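Long-range contacts in N5-Carboxyaminoimidazole ribonucleotide synthetase (Staphylococcus aureus subsp. aureus, PDB 3ORQ), which catalyses the ATP-dependent conversion of 5-aminoimidazole ribonucleotide and bicarbonate to N5-carboxyaminoimidazole ribonucleotide, a step of purine biosynthesis: residues H54-Q58 with Q69-K73; V126-K132 with E182-K187; L310-V314 with N360-T365. One frame throughout, in Å; residues are numbered along the deposited sequence.

Contact 1 of 3, residues H54-Q58 with Q69-K73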
ATOM      1  N   HIS A  54       6.708   4.119 -14.389  1.00  2.44           N
ATOM      2  CA  HIS A  54       6.469   5.088 -15.448  1.00  2.89           C
ATOM      3  C   HIS A  54       7.156   4.652 -16.700  1.00  5.65           C
ATOM      4  O   HIS A  54       6.652   4.860 -17.784  1.00  6.74           O
ATOM      5  CB  HIS A  54       6.995   6.474 -15.043  1.00  2.93           C
ATOM      6  CG  HIS A  54       6.179   7.107 -13.963  1.00  2.00           C
ATOM      7  ND1 HIS A  54       6.257   6.693 -12.659  1.00  2.73           N
ATOM      8  CD2 HIS A  54       5.221   8.061 -13.993  1.00  2.00           C
ATOM      9  CE1 HIS A  54       5.402   7.385 -11.919  1.00  2.00           C
ATOM     10  NE2 HIS A  54       4.767   8.225 -12.701  1.00  2.00           N
ATOM     11  N   GLU A  55       8.283   3.978 -16.548  1.00  5.00           N
ATOM     12  CA  GLU A  55       8.999   3.548 -17.706  1.00  8.84           C
ATOM     13  C   GLU A  55       9.612   2.175 -17.460  1.00  7.76           C
ATOM     14  O   GLU A  55      10.043   1.870 -16.355  1.00  9.33           O
ATOM     15  CB  GLU A  55      10.056   4.600 -17.980  1.00 13.36           C
ATOM     16  CG  GLU A  55      10.730   4.545 -19.296  1.00 20.31           C
ATOM     17  CD  GLU A  55      11.339   5.895 -19.651  1.00 25.22           C
ATOM     18  OE1 GLU A  55      11.013   6.933 -18.995  1.00 26.74           O
ATOM     19  OE2 GLU A  55      12.138   5.898 -20.595  1.00 28.54           O
ATOM     20  N   PHE A  56       9.632   1.342 -18.494  1.00  7.58           N
ATOM     21  CA  PHE A  56      10.183   0.011 -18.397  1.00  7.39           C
ATOM     22  C   PHE A  56      11.324  -0.106 -19.420  1.00  8.62           C
ATOM     23  O   PHE A  56      11.133   0.195 -20.604  1.00  8.33           O
ATOM     24  CB  PHE A  56       9.087  -1.033 -18.647  1.00  8.20           C
ATOM     25  CG  PHE A  56       9.612  -2.419 -18.823  1.00 10.01           C
ATOM     26  CD1 PHE A  56      10.341  -3.017 -17.833  1.00  9.88           C
ATOM     27  CD2 PHE A  56       9.391  -3.127 -20.010  1.00 12.01           C
ATOM     28  CE1 PHE A  56      10.866  -4.310 -18.021  1.00 11.47           C
ATOM     29  CE2 PHE A  56       9.914  -4.431 -20.198  1.00  7.03           C
ATOM     30  CZ  PHE A  56      10.633  -5.005 -19.220  1.00  8.00           C
ATOM     31  N   ILE A  57      12.509  -0.475 -18.946  1.00  8.34           N
ATOM     32  CA  ILE A  57      13.651  -0.730 -19.797  1.00  8.60           C
ATOM     33  C   ILE A  57      13.923  -2.246 -19.760  1.00 10.40           C
ATOM     34  O   ILE A  57      14.328  -2.807 -18.724  1.00 10.26           O
ATOM     35  CB  ILE A  57      14.898  -0.027 -19.332  1.00  8.13           C
ATOM     36  CG1 ILE A  57      14.754   1.506 -19.400  1.00  7.55           C
ATOM     37  CG2 ILE A  57      16.106  -0.493 -20.169  1.00  5.72           C
ATOM     38  CD1 ILE A  57      15.935   2.255 -18.704  1.00  2.00           C
ATOM     39  N   GLN A  58      13.667  -2.912 -20.887  1.00 10.84           N
ATOM     40  CA  GLN A  58      13.903  -4.348 -20.971  1.00 10.17           C
ATOM     41  C   GLN A  58      15.367  -4.550 -21.402  1.00  9.44           C
ATOM     42  O   GLN A  58      15.750  -4.166 -22.512  1.00  9.84           O
ATOM     43  CB  GLN A  58      12.935  -5.026 -21.963  1.00  9.14           C
ATOM     44  CG  GLN A  58      13.174  -6.539 -22.056  1.00 11.46           C
ATOM     45  CD  GLN A  58      12.169  -7.310 -22.948  1.00 14.42           C
ATOM     46  OE1 GLN A  58      11.388  -6.725 -23.695  1.00 10.68           O
ATOM     47  NE2 GLN A  58      12.200  -8.637 -22.848  1.00 13.62           N
ATOM     48  N   GLN A  69      21.397   4.148 -19.725  1.00 10.38           N
ATOM     49  CA  GLN A  69      20.107   4.746 -19.996  1.00 12.11           C
ATOM     50  C   GLN A  69      19.260   4.861 -18.722  1.00 11.06           C
ATOM     51  O   GLN A  69      18.613   5.876 -18.492  1.00 11.77           O
ATOM     52  CB  GLN A  69      19.368   3.981 -21.097  1.00 13.73           C
ATOM     53  CG  GLN A  69      19.831   4.386 -22.512  1.00 21.77           C
ATOM     54  CD  GLN A  69      19.661   5.907 -22.779  1.00 28.09           C
ATOM     55  OE1 GLN A  69      20.626   6.678 -22.725  1.00 29.45           O
ATOM     56  NE2 GLN A  69      18.424   6.326 -23.048  1.00 30.01           N
ATOM     57  N   LEU A  70      19.294   3.838 -17.881  1.00  9.50           N
ATOM     58  CA  LEU A  70      18.616   3.916 -16.607  1.00  7.71           C
ATOM     59  C   LEU A  70      19.138   5.098 -15.778  1.00  7.69           C
ATOM     60  O   LEU A  70      18.353   5.896 -15.252  1.00  6.43           O
ATOM     61  CB  LEU A  70      18.744   2.617 -15.830  1.00  8.03           C
ATOM     62  CG  LEU A  70      18.018   2.638 -14.484  1.00  8.54           C
ATOM     63  CD1 LEU A  70      16.503   2.711 -14.693  1.00  6.57           C
ATOM     64  CD2 LEU A  70      18.360   1.405 -13.742  1.00  7.72           C
ATOM     65  N   GLY A  71      20.460   5.236 -15.695  1.00  7.73           N
ATOM     66  CA  GLY A  71      21.063   6.341 -14.968  1.00  8.07           C
ATOM     67  C   GLY A  71      20.751   7.699 -15.550  1.00  9.24           C
ATOM     68  O   GLY A  71      20.602   8.657 -14.801  1.00 10.19           O
ATOM     69  N   GLN A  72      20.673   7.802 -16.881  1.00  9.41           N
ATOM     70  CA  GLN A  72      20.325   9.057 -17.530  1.00 11.79           C
ATOM     71  C   GLN A  72      18.898   9.514 -17.170  1.00 12.04           C
ATOM     72  O   GLN A  72      18.608  10.708 -17.186  1.00 12.43           O
ATOM     73  CB  GLN A  72      20.450   8.953 -19.057  1.00 14.20           C
ATOM     74  CG  GLN A  72      21.887   9.078 -19.597  1.00 24.15           C
ATOM     75  CD  GLN A  72      22.453  10.497 -19.443  1.00 33.70           C
ATOM     76  OE1 GLN A  72      21.878  11.464 -19.964  1.00 39.20           O
ATOM     77  NE2 GLN A  72      23.581  10.625 -18.728  1.00 35.37           N
ATOM     78  N   LYS A  73      18.015   8.567 -16.860  1.00 10.51           N
ATOM     79  CA  LYS A  73      16.613   8.911 -16.599  1.00 12.64           C
ATOM     80  C   LYS A  73      16.292   9.187 -15.136  1.00 12.56           C
ATOM     81  O   LYS A  73      15.210   9.680 -14.826  1.00 15.95           O
ATOM     82  CB  LYS A  73      15.716   7.778 -17.090  1.00 13.52           C
ATOM     83  CG  LYS A  73      15.780   7.551 -18.585  1.00 17.18           C
ATOM     84  CD  LYS A  73      15.051   6.278 -19.006  1.00 19.44           C
ATOM     85  CE  LYS A  73      15.298   5.970 -20.466  1.00 20.11           C
ATOM     86  NZ  LYS A  73      14.746   7.064 -21.296  1.00 22.02           N
TER
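Glu55 and Lys73 supply the ionic part of this contact, a salt bridge of 2.9 Å between Glu55 OE2 and Lys73 NZ. The ammonium meets OE2 on its syn side, but 27° out of the carboxylate plane. The glutamate chain runs out straight, whereas the lysine is extended as far as CE and then turns at its last torsion (chi4 -63°), which swings NZ back to the oxygen. The lysine runs across the glutamate, nearly perpendicular to it, and the methylenes take part as well: Lys73 CD lies 3.8 Å from Glu55 CD.

The apolar part depends on one methyl group. Ile57 points toward the helix and, with CD1 extended beyond CG1, presses the tip of that branch against the helix backbone, 3.8 Å from Leu70 CA. The same CD1 is 4.0 Å from Leu70 CB and 4.1 Å from Lys73 CD, so it bridges the leucine and the aliphatic stem of the salt-bridged lysine. Val39 of strand 37-42 touches Glu55, Ile57 and Leu70 and continues this apolar patch inward.

Strand 55-58, at the margin of a four-stranded parallel sheet, and residues 69-73 of helix 64-73 run nearly antiparallel (163°), their axes approaching to 10.4 Å. Such a helix laid against the sheet and leading on to the parallel strand 76-79 is characteristic of the Rossmann-like preATP-grasp domain.

Contact 2 of 3, residues V126-K132 with E182-K187. With ADP (adenosine-5'-diphosphate), chain D.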
ATOM      1  N   VAL A 126      29.182 -19.170  11.746  1.00 34.49           N
ATOM      2  CA  VAL A 126      29.350 -20.610  11.763  1.00 33.79           C
ATOM      3  C   VAL A 126      30.713 -20.935  11.177  1.00 34.99           C
ATOM      4  O   VAL A 126      31.062 -20.424  10.112  1.00 35.81           O
ATOM      5  CB  VAL A 126      28.237 -21.327  10.972  1.00 34.80           C
ATOM      6  CG1 VAL A 126      28.152 -20.801   9.554  1.00 36.24           C
ATOM      7  CG2 VAL A 126      28.461 -22.831  10.955  1.00 34.80           C
ATOM      8  N   PRO A 127      31.503 -21.777  11.880  1.00 33.83           N
ATOM      9  CA  PRO A 127      32.849 -22.094  11.402  1.00 34.53           C
ATOM     10  C   PRO A 127      32.804 -22.586   9.962  1.00 34.26           C
ATOM     11  O   PRO A 127      31.929 -23.392   9.598  1.00 34.88           O
ATOM     12  CB  PRO A 127      33.317 -23.190  12.371  1.00 35.74           C
ATOM     13  CG  PRO A 127      32.591 -22.852  13.673  1.00 36.30           C
ATOM     14  CD  PRO A 127      31.255 -22.254  13.257  1.00 33.63           C
ATOM     15  N   PHE A 128      33.737 -22.108   9.142  1.00 32.90           N
ATOM     16  CA  PHE A 128      33.584 -22.267   7.693  1.00 32.76           C
ATOM     17  C   PHE A 128      34.933 -22.420   7.052  1.00 34.03           C
ATOM     18  O   PHE A 128      35.926 -21.936   7.598  1.00 36.41           O
ATOM     19  CB  PHE A 128      32.857 -21.025   7.076  1.00 30.19           C
ATOM     20  CG  PHE A 128      33.718 -19.773   7.046  1.00 26.25           C
ATOM     21  CD1 PHE A 128      33.681 -18.861   8.098  1.00 24.25           C
ATOM     22  CD2 PHE A 128      34.591 -19.537   5.987  1.00 23.62           C
ATOM     23  CE1 PHE A 128      34.491 -17.723   8.083  1.00 24.82           C
ATOM     24  CE2 PHE A 128      35.421 -18.431   5.968  1.00 24.69           C
ATOM     25  CZ  PHE A 128      35.373 -17.512   7.013  1.00 26.71           C
ATOM     26  N   ILE A 129      34.955 -23.062   5.884  1.00 34.85           N
ATOM     27  CA  ILE A 129      36.171 -23.197   5.058  1.00 36.62           C
ATOM     28  C   ILE A 129      35.842 -23.204   3.554  1.00 36.19           C
ATOM     29  O   ILE A 129      34.802 -23.728   3.148  1.00 35.15           O
ATOM     30  CB  ILE A 129      37.019 -24.447   5.461  1.00 36.28           C
ATOM     31  CG1 ILE A 129      38.420 -24.403   4.831  1.00 39.69           C
ATOM     32  CG2 ILE A 129      36.302 -25.729   5.099  1.00 34.71           C
ATOM     33  CD1 ILE A 129      39.135 -23.056   4.985  1.00 40.93           C
ATOM     34  N   SER A 130      36.709 -22.591   2.745  1.00 36.59           N
ATOM     35  CA  SER A 130      36.529 -22.599   1.288  1.00 37.90           C
ATOM     36  C   SER A 130      36.953 -23.921   0.658  1.00 39.84           C
ATOM     37  O   SER A 130      37.978 -24.510   1.028  1.00 41.85           O
ATOM     38  CB  SER A 130      37.238 -21.420   0.612  1.00 37.18           C
ATOM     39  OG  SER A 130      38.645 -21.565   0.576  1.00 36.56           O
ATOM     40  N   VAL A 131      36.133 -24.389  -0.277  1.00 41.32           N
ATOM     41  CA  VAL A 131      36.396 -25.623  -1.019  1.00 43.79           C
ATOM     42  C   VAL A 131      36.087 -25.457  -2.509  1.00 45.47           C
ATOM     43  O   VAL A 131      34.927 -25.525  -2.928  1.00 45.19           O
ATOM     44  CB  VAL A 131      35.638 -26.855  -0.411  1.00 38.00           C
ATOM     45  CG1 VAL A 131      34.534 -26.436   0.518  1.00 36.74           C
ATOM     46  CG2 VAL A 131      35.097 -27.776  -1.491  1.00 38.35           C
ATOM     47  N   LYS A 132      37.134 -25.232  -3.305  1.00 47.50           N
ATOM     48  CA  LYS A 132      36.998 -25.148  -4.767  1.00 48.37           C
ATOM     49  C   LYS A 132      37.431 -26.432  -5.473  1.00 50.87           C
ATOM     50  O   LYS A 132      36.986 -26.716  -6.584  1.00 51.65           O
ATOM     51  CB  LYS A 132      37.755 -23.938  -5.328  1.00 47.23           C
ATOM     52  CG  LYS A 132      39.108 -23.671  -4.688  1.00 48.24           C
ATOM     53  CD  LYS A 132      39.552 -22.221  -4.890  1.00 49.19           C
ATOM     54  CE  LYS A 132      40.916 -21.935  -4.252  1.00 49.78           C
ATOM     55  NZ  LYS A 132      42.045 -22.595  -4.987  1.00 50.33           N
ATOM     56  N   GLU A 182      32.888 -23.501  -7.510  1.00 49.40           N
ATOM     57  CA  GLU A 182      33.645 -23.217  -6.297  1.00 48.18           C
ATOM     58  C   GLU A 182      32.666 -23.121  -5.137  1.00 45.75           C
ATOM     59  O   GLU A 182      31.622 -22.461  -5.244  1.00 46.15           O
ATOM     60  CB  GLU A 182      34.434 -21.907  -6.426  1.00 49.46           C
ATOM     61  CG  GLU A 182      35.526 -21.903  -7.500  1.00 53.61           C
ATOM     62  CD  GLU A 182      36.449 -20.671  -7.428  1.00 56.84           C
ATOM     63  OE1 GLU A 182      37.635 -20.799  -7.824  1.00 59.53           O
ATOM     64  OE2 GLU A 182      35.994 -19.585  -6.989  1.00 54.74           O
ATOM     65  N   CYS A 183      32.992 -23.773  -4.030  1.00 42.80           N
ATOM     66  CA  CYS A 183      32.056 -23.869  -2.918  1.00 40.78           C
ATOM     67  C   CYS A 183      32.607 -23.423  -1.570  1.00 39.81           C
ATOM     68  O   CYS A 183      33.796 -23.116  -1.437  1.00 37.88           O
ATOM     69  CB  CYS A 183      31.545 -25.296  -2.807  1.00 41.34           C
ATOM     70  SG  CYS A 183      30.352 -25.716  -4.059  1.00 36.76           S
ATOM     71  N   VAL A 184      31.718 -23.370  -0.578  1.00 39.27           N
ATOM     72  CA  VAL A 184      32.116 -23.187   0.814  1.00 39.68           C
ATOM     73  C   VAL A 184      31.503 -24.299   1.646  1.00 39.41           C
ATOM     74  O   VAL A 184      30.382 -24.728   1.373  1.00 39.44           O
ATOM     75  CB  VAL A 184      31.621 -21.880   1.436  1.00 40.15           C
ATOM     76  CG1 VAL A 184      32.415 -21.606   2.700  1.00 41.87           C
ATOM     77  CG2 VAL A 184      31.753 -20.698   0.486  1.00 41.63           C
ATOM     78  N   ALA A 185      32.235 -24.754   2.663  1.00 38.95           N
ATOM     79  CA  ALA A 185      31.665 -25.652   3.674  1.00 37.38           C
ATOM     80  C   ALA A 185      31.603 -24.997   5.070  1.00 36.43           C
ATOM     81  O   ALA A 185      32.412 -24.138   5.402  1.00 35.84           O
ATOM     82  CB  ALA A 185      32.414 -26.971   3.697  1.00 36.24           C
ATOM     83  N   GLU A 186      30.613 -25.394   5.865  1.00 35.36           N
ATOM     84  CA  GLU A 186      30.384 -24.823   7.193  1.00 35.38           C
ATOM     85  C   GLU A 186      29.704 -25.885   8.065  1.00 36.00           C
ATOM     86  O   GLU A 186      29.006 -26.762   7.549  1.00 36.28           O
ATOM     87  CB  GLU A 186      29.507 -23.554   7.103  1.00 35.62           C
ATOM     88  CG  GLU A 186      28.189 -23.786   6.388  1.00 37.95           C
ATOM     89  CD  GLU A 186      27.219 -22.626   6.468  1.00 39.56           C
ATOM     90  OE1 GLU A 186      27.194 -21.840   5.481  1.00 38.96           O
ATOM     91  OE2 GLU A 186      26.471 -22.511   7.496  1.00 38.18           O
ATOM     92  N   LYS A 187      29.912 -25.820   9.375  1.00 36.18           N
ATOM     93  CA  LYS A 187      29.283 -26.777  10.293  1.00 37.55           C
ATOM     94  C   LYS A 187      27.747 -26.844  10.127  1.00 37.56           C
ATOM     95  O   LYS A 187      27.045 -25.799  10.107  1.00 34.21           O
ATOM     96  CB  LYS A 187      29.613 -26.412  11.750  1.00 38.53           C
ATOM     97  CG  LYS A 187      30.967 -26.906  12.285  1.00 41.70           C
ATOM     98  CD  LYS A 187      31.174 -26.450  13.744  1.00 45.69           C
ATOM     99  CE  LYS A 187      32.465 -27.026  14.382  1.00 46.38           C
ATOM    100  NZ  LYS A 187      32.323 -28.444  14.794  1.00 48.56           N
TER
HETATM  101  PB  ADP D 376      19.801 -19.545   0.831  1.00 59.68           P
HETATM  102  O1B ADP D 376      20.791 -18.419   0.680  1.00 61.31           O
HETATM  103  O2B ADP D 376      18.493 -19.273   1.520  1.00 59.04           O
HETATM  104  O3B ADP D 376      19.641 -20.312  -0.452  1.00 68.35           O
HETATM  105  PA  ADP D 376      20.915 -20.399   3.306  1.00 65.60           P
HETATM  106  O1A ADP D 376      22.416 -20.489   3.415  1.00 65.52           O
HETATM  107  O2A ADP D 376      20.221 -19.174   3.845  1.00 66.43           O
HETATM  108  O3A ADP D 376      20.495 -20.657   1.764  1.00 69.90           O
HETATM  109  O5' ADP D 376      20.222 -21.674   3.995  1.00 61.87           O
HETATM  110  C5' ADP D 376      18.850 -21.969   3.805  1.00 59.69           C
HETATM  111  C4' ADP D 376      18.361 -22.789   4.986  1.00 61.94           C
HETATM  112  O4' ADP D 376      19.128 -24.015   5.120  1.00 62.13           O
HETATM  113  C3' ADP D 376      18.501 -22.055   6.322  1.00 61.80           C
HETATM  114  O3' ADP D 376      17.386 -21.218   6.649  1.00 63.69           O
HETATM  115  C2' ADP D 376      18.635 -23.206   7.307  1.00 59.11           C
HETATM  116  O2' ADP D 376      17.361 -23.608   7.777  1.00 54.48           O
HETATM  117  C1' ADP D 376      19.298 -24.325   6.512  1.00 58.57           C
HETATM  118  N9  ADP D 376      20.734 -24.208   6.846  1.00 55.95           N
HETATM  119  C8  ADP D 376      21.648 -23.525   6.123  1.00 54.27           C
HETATM  120  N7  ADP D 376      22.873 -23.562   6.702  1.00 53.00           N
HETATM  121  C5  ADP D 376      22.728 -24.312   7.824  1.00 53.77           C
HETATM  122  C6  ADP D 376      23.643 -24.770   8.901  1.00 52.32           C
HETATM  123  N6  ADP D 376      24.954 -24.405   8.863  1.00 48.05           N
HETATM  124  N1  ADP D 376      23.106 -25.518   9.894  1.00 52.71           N
HETATM  125  C2  ADP D 376      21.795 -25.858   9.924  1.00 54.80           C
HETATM  126  N3  ADP D 376      20.902 -25.479   8.977  1.00 55.38           N
HETATM  127  C4  ADP D 376      21.320 -24.721   7.925  1.00 53.52           C
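A first torsion of 55° in both Val126 and Glu186 sets Val126 CG1 and Glu186 CG each between its own backbone N and carbonyl carbon; together these turns bring Val126 CG1 to 3.2 Å from Glu186 OE2. The valine lies crosswise to the glutamate chain, its methyl beside the oxygen that accepts from ADP. Glu186 OE2 takes the adenine N6 at 2.8 Å, and the carbonyl O of Lys187 takes the same N6 at an equal 2.8 Å, so one amino group is gripped by two acceptors. The other carboxylate oxygen, OE1, forms salt bridges with Lys115 and Lys151, which probably hold the carboxylate in place.

Behind this adenine site the backbones pair as antiparallel strands, 128-131 being an edge strand of the four-stranded antiparallel sheet of the ATP-grasp domain. Ile129 and Ala185 form a hydrogen-bonded pair through two straight bonds, with N-H...O angles of 164° and 168°. Val131 with Cys183 is a second such pair, though there both donors stand well above the carbonyl planes.

Val131 and Ala185 share one face, where Val131 CG1 rests 3.9 Å from Ala185 CB and helix 136-143 packs over both. On the face of Phe128 and Ser130, Val184 CG1 reaches 3.2 Å from Ile129 O, with helix 111-120 covering that side. At the far end Lys132 and Glu182 run in company, Lys132 CB 3.7 Å from Glu182 CG, while the glutamate carboxylate is paired with Arg153.

Contact 3 of 3, residues L310-V314 with N360-T365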
ATOM      1  N   LEU A 310       1.842  -2.696  15.073  1.00  7.69           N
ATOM      2  CA  LEU A 310       0.422  -2.362  15.408  1.00  7.18           C
ATOM      3  C   LEU A 310      -0.398  -3.628  15.744  1.00  7.87           C
ATOM      4  O   LEU A 310      -1.290  -3.609  16.590  1.00  8.58           O
ATOM      5  CB  LEU A 310      -0.215  -1.599  14.245  1.00  7.74           C
ATOM      6  CG  LEU A 310       0.546  -0.324  13.840  1.00  7.70           C
ATOM      7  CD1 LEU A 310      -0.033   0.353  12.583  1.00  3.98           C
ATOM      8  CD2 LEU A 310       0.626   0.687  15.036  1.00  5.52           C
ATOM      9  N   LYS A 311      -0.078  -4.743  15.102  1.00  7.69           N
ATOM     10  CA  LYS A 311      -0.692  -6.000  15.452  1.00  7.55           C
ATOM     11  C   LYS A 311       0.244  -7.145  15.054  1.00  8.02           C
ATOM     12  O   LYS A 311       0.891  -7.068  13.997  1.00  5.88           O
ATOM     13  CB  LYS A 311      -2.027  -6.123  14.703  1.00  9.33           C
ATOM     14  CG  LYS A 311      -2.988  -7.129  15.326  1.00 11.36           C
ATOM     15  CD  LYS A 311      -4.382  -7.046  14.703  1.00 16.39           C
ATOM     16  CE  LYS A 311      -5.264  -8.229  15.245  1.00 17.45           C
ATOM     17  NZ  LYS A 311      -6.564  -8.258  14.567  1.00 13.08           N
ATOM     18  N   PRO A 312       0.304  -8.226  15.875  1.00  7.28           N
ATOM     19  CA  PRO A 312       1.214  -9.321  15.589  1.00  6.77           C
ATOM     20  C   PRO A 312       0.732 -10.013  14.334  1.00 10.52           C
ATOM     21  O   PRO A 312      -0.432  -9.778  13.915  1.00 11.04           O
ATOM     22  CB  PRO A 312       1.033 -10.276  16.770  1.00  5.59           C
ATOM     23  CG  PRO A 312       0.473  -9.441  17.909  1.00  7.53           C
ATOM     24  CD  PRO A 312      -0.408  -8.400  17.169  1.00  8.79           C
ATOM     25  N   ALA A 313       1.591 -10.864  13.741  1.00  9.51           N
ATOM     26  CA  ALA A 313       1.332 -11.329  12.394  1.00  7.92           C
ATOM     27  C   ALA A 313       1.984 -12.651  12.057  1.00  9.63           C
ATOM     28  O   ALA A 313       3.019 -13.009  12.594  1.00 10.02           O
ATOM     29  CB  ALA A 313       1.737 -10.241  11.363  1.00  8.14           C
ATOM     30  N   VAL A 314       1.350 -13.375  11.151  1.00 10.33           N
ATOM     31  CA  VAL A 314       1.845 -14.649  10.707  1.00 11.06           C
ATOM     32  C   VAL A 314       1.791 -14.567   9.204  1.00 12.41           C
ATOM     33  O   VAL A 314       0.703 -14.434   8.608  1.00 13.55           O
ATOM     34  CB  VAL A 314       0.920 -15.791  11.183  1.00  9.42           C
ATOM     35  CG1 VAL A 314       1.403 -17.109  10.632  1.00 10.06           C
ATOM     36  CG2 VAL A 314       0.915 -15.863  12.681  1.00 10.57           C
ATOM     37  N   ASN A 360      -4.169 -11.656  17.157  1.00 21.40           N
ATOM     38  CA  ASN A 360      -3.781 -11.480  18.551  1.00 24.07           C
ATOM     39  C   ASN A 360      -3.295 -12.768  19.207  1.00 26.46           C
ATOM     40  O   ASN A 360      -2.739 -12.758  20.321  1.00 28.95           O
ATOM     41  CB  ASN A 360      -4.941 -10.919  19.359  1.00 24.92           C
ATOM     42  CG  ASN A 360      -5.224  -9.490  19.034  1.00 24.81           C
ATOM     43  OD1 ASN A 360      -4.308  -8.688  18.846  1.00 24.78           O
ATOM     44  ND2 ASN A 360      -6.504  -9.156  18.959  1.00 24.48           N
ATOM     45  N   ASP A 361      -3.527 -13.884  18.537  1.00 26.35           N
ATOM     46  CA  ASP A 361      -3.115 -15.159  19.074  1.00 25.81           C
ATOM     47  C   ASP A 361      -2.267 -15.892  18.052  1.00 24.86           C
ATOM     48  O   ASP A 361      -2.729 -16.785  17.329  1.00 26.13           O
ATOM     49  CB  ASP A 361      -4.312 -15.995  19.534  1.00 25.15           C
ATOM     50  CG  ASP A 361      -3.884 -17.249  20.329  1.00 28.39           C
ATOM     51  OD1 ASP A 361      -2.709 -17.672  20.227  1.00 28.79           O
ATOM     52  OD2 ASP A 361      -4.727 -17.809  21.062  1.00 29.99           O
ATOM     53  N   VAL A 362      -1.000 -15.519  18.028  1.00 22.76           N
ATOM     54  CA  VAL A 362      -0.037 -16.050  17.070  1.00 19.34           C
ATOM     55  C   VAL A 362       0.056 -17.573  17.136  1.00 19.94           C
ATOM     56  O   VAL A 362       0.066 -18.249  16.111  1.00 20.29           O
ATOM     57  CB  VAL A 362       1.348 -15.406  17.304  1.00 18.53           C
ATOM     58  CG1 VAL A 362       2.358 -16.103  16.523  1.00 17.93           C
ATOM     59  CG2 VAL A 362       1.331 -13.857  16.925  1.00 15.84           C
ATOM     60  N   ASN A 363       0.132 -18.125  18.342  1.00 20.38           N
ATOM     61  CA  ASN A 363       0.315 -19.574  18.478  1.00 22.12           C
ATOM     62  C   ASN A 363      -0.838 -20.366  17.873  1.00 22.81           C
ATOM     63  O   ASN A 363      -0.613 -21.353  17.194  1.00 24.17           O
ATOM     64  CB  ASN A 363       0.622 -19.967  19.919  1.00 22.24           C
ATOM     65  CG  ASN A 363       2.004 -19.476  20.366  1.00 23.93           C
ATOM     66  OD1 ASN A 363       2.759 -18.918  19.575  1.00 26.70           O
ATOM     67  ND2 ASN A 363       2.320 -19.658  21.624  1.00 25.09           N
ATOM     68  N   GLN A 364      -2.055 -19.869  18.059  1.00 22.55           N
ATOM     69  CA  GLN A 364      -3.223 -20.455  17.446  1.00 21.54           C
ATOM     70  C   GLN A 364      -3.211 -20.284  15.927  1.00 21.36           C
ATOM     71  O   GLN A 364      -3.330 -21.272  15.188  1.00 21.09           O
ATOM     72  CB  GLN A 364      -4.488 -19.840  18.010  1.00 21.95           C
ATOM     73  CG  GLN A 364      -5.744 -20.456  17.416  1.00 25.08           C
ATOM     74  CD  GLN A 364      -5.827 -21.959  17.671  1.00 28.83           C
ATOM     75  OE1 GLN A 364      -6.066 -22.392  18.794  1.00 30.82           O
ATOM     76  NE2 GLN A 364      -5.621 -22.753  16.633  1.00 28.77           N
ATOM     77  N   THR A 365      -3.062 -19.036  15.459  1.00 19.13           N
ATOM     78  CA  THR A 365      -2.943 -18.786  14.031  1.00 17.37           C
ATOM     79  C   THR A 365      -1.891 -19.699  13.398  1.00 17.40           C
ATOM     80  O   THR A 365      -2.108 -20.229  12.310  1.00 16.16           O
ATOM     81  CB  THR A 365      -2.558 -17.339  13.723  1.00 17.34           C
ATOM     82  OG1 THR A 365      -3.599 -16.461  14.175  1.00 17.74           O
ATOM     83  CG2 THR A 365      -2.322 -17.179  12.211  1.00 13.47           C
TER
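Lys311 and Asn360 meet first, the lysine running perpendicular to the asparagine side chain. The lysine chain is fully extended, with CG anti to the backbone N (chi1 -160°), and this carries CE over the face of the Asn360 amide, 3.8 Å from Asn360 OD1. The contact is made by the methylenes; the ammonium at the end forms a salt bridge with Glu308 of the second subunit, where Leu310 of that subunit also packs on Lys311.

Pro312 follows and turns its ring toward Val362, the first residue of the helix. Its CB sits 3.6 Å from Val362 CG2, an apolar contact made by CB, while Pro228 lies against Pro312 from outside the pair of segments.

The proline leads into strand 313-319, and the chain returns along strand 351-358 beside it before entering helix 362-372. The contact therefore packs the first turn of the C-terminal helix against the start of a strand in the large antiparallel sheet. Asp361 is the N-cap of this helix: its OD1 accepts from Gln364 N at 3.2 Å in a nearly straight bond (165°), although the donor comes from above the carboxylate plane.

Ala313 points its methyl away, and Val314 points back toward the helix. Val314 CG2 touches Thr365 CG2 at 3.5 Å and Val362 CG1 at 4.1 Å, wedging between two residues three apart in sequence. Val314 and Thr365 pass flank to flank, pointing opposite ways; with CG2 of the threonine anti to its own N (OG1 at chi1 -63°), the methyl faces the valine and OG1 is left to bond Thr359.

How the contacts relate
From the N terminus, contact 1 comes first and closes a short loop, with 10 residues between 54-58 and 69-73, joining strand 55-58 to helix 64-73 in the preATP-grasp domain. Contact 2 spans 49 residues between 126-132 and 182-187, bringing an outer strand beside its neighbour in the ATP-grasp domain, next to the adenine of ADP. Contact 3 spans 45 residues, joining the start of strand 313-319 to the C-terminal helix. The three loops follow in series; none encloses or crosses another. Their centres lie about 39 Å (1 and 2), 41 Å (1 and 3) and 38 Å (2 and 3) apart, so each ties together a separate region of the fold.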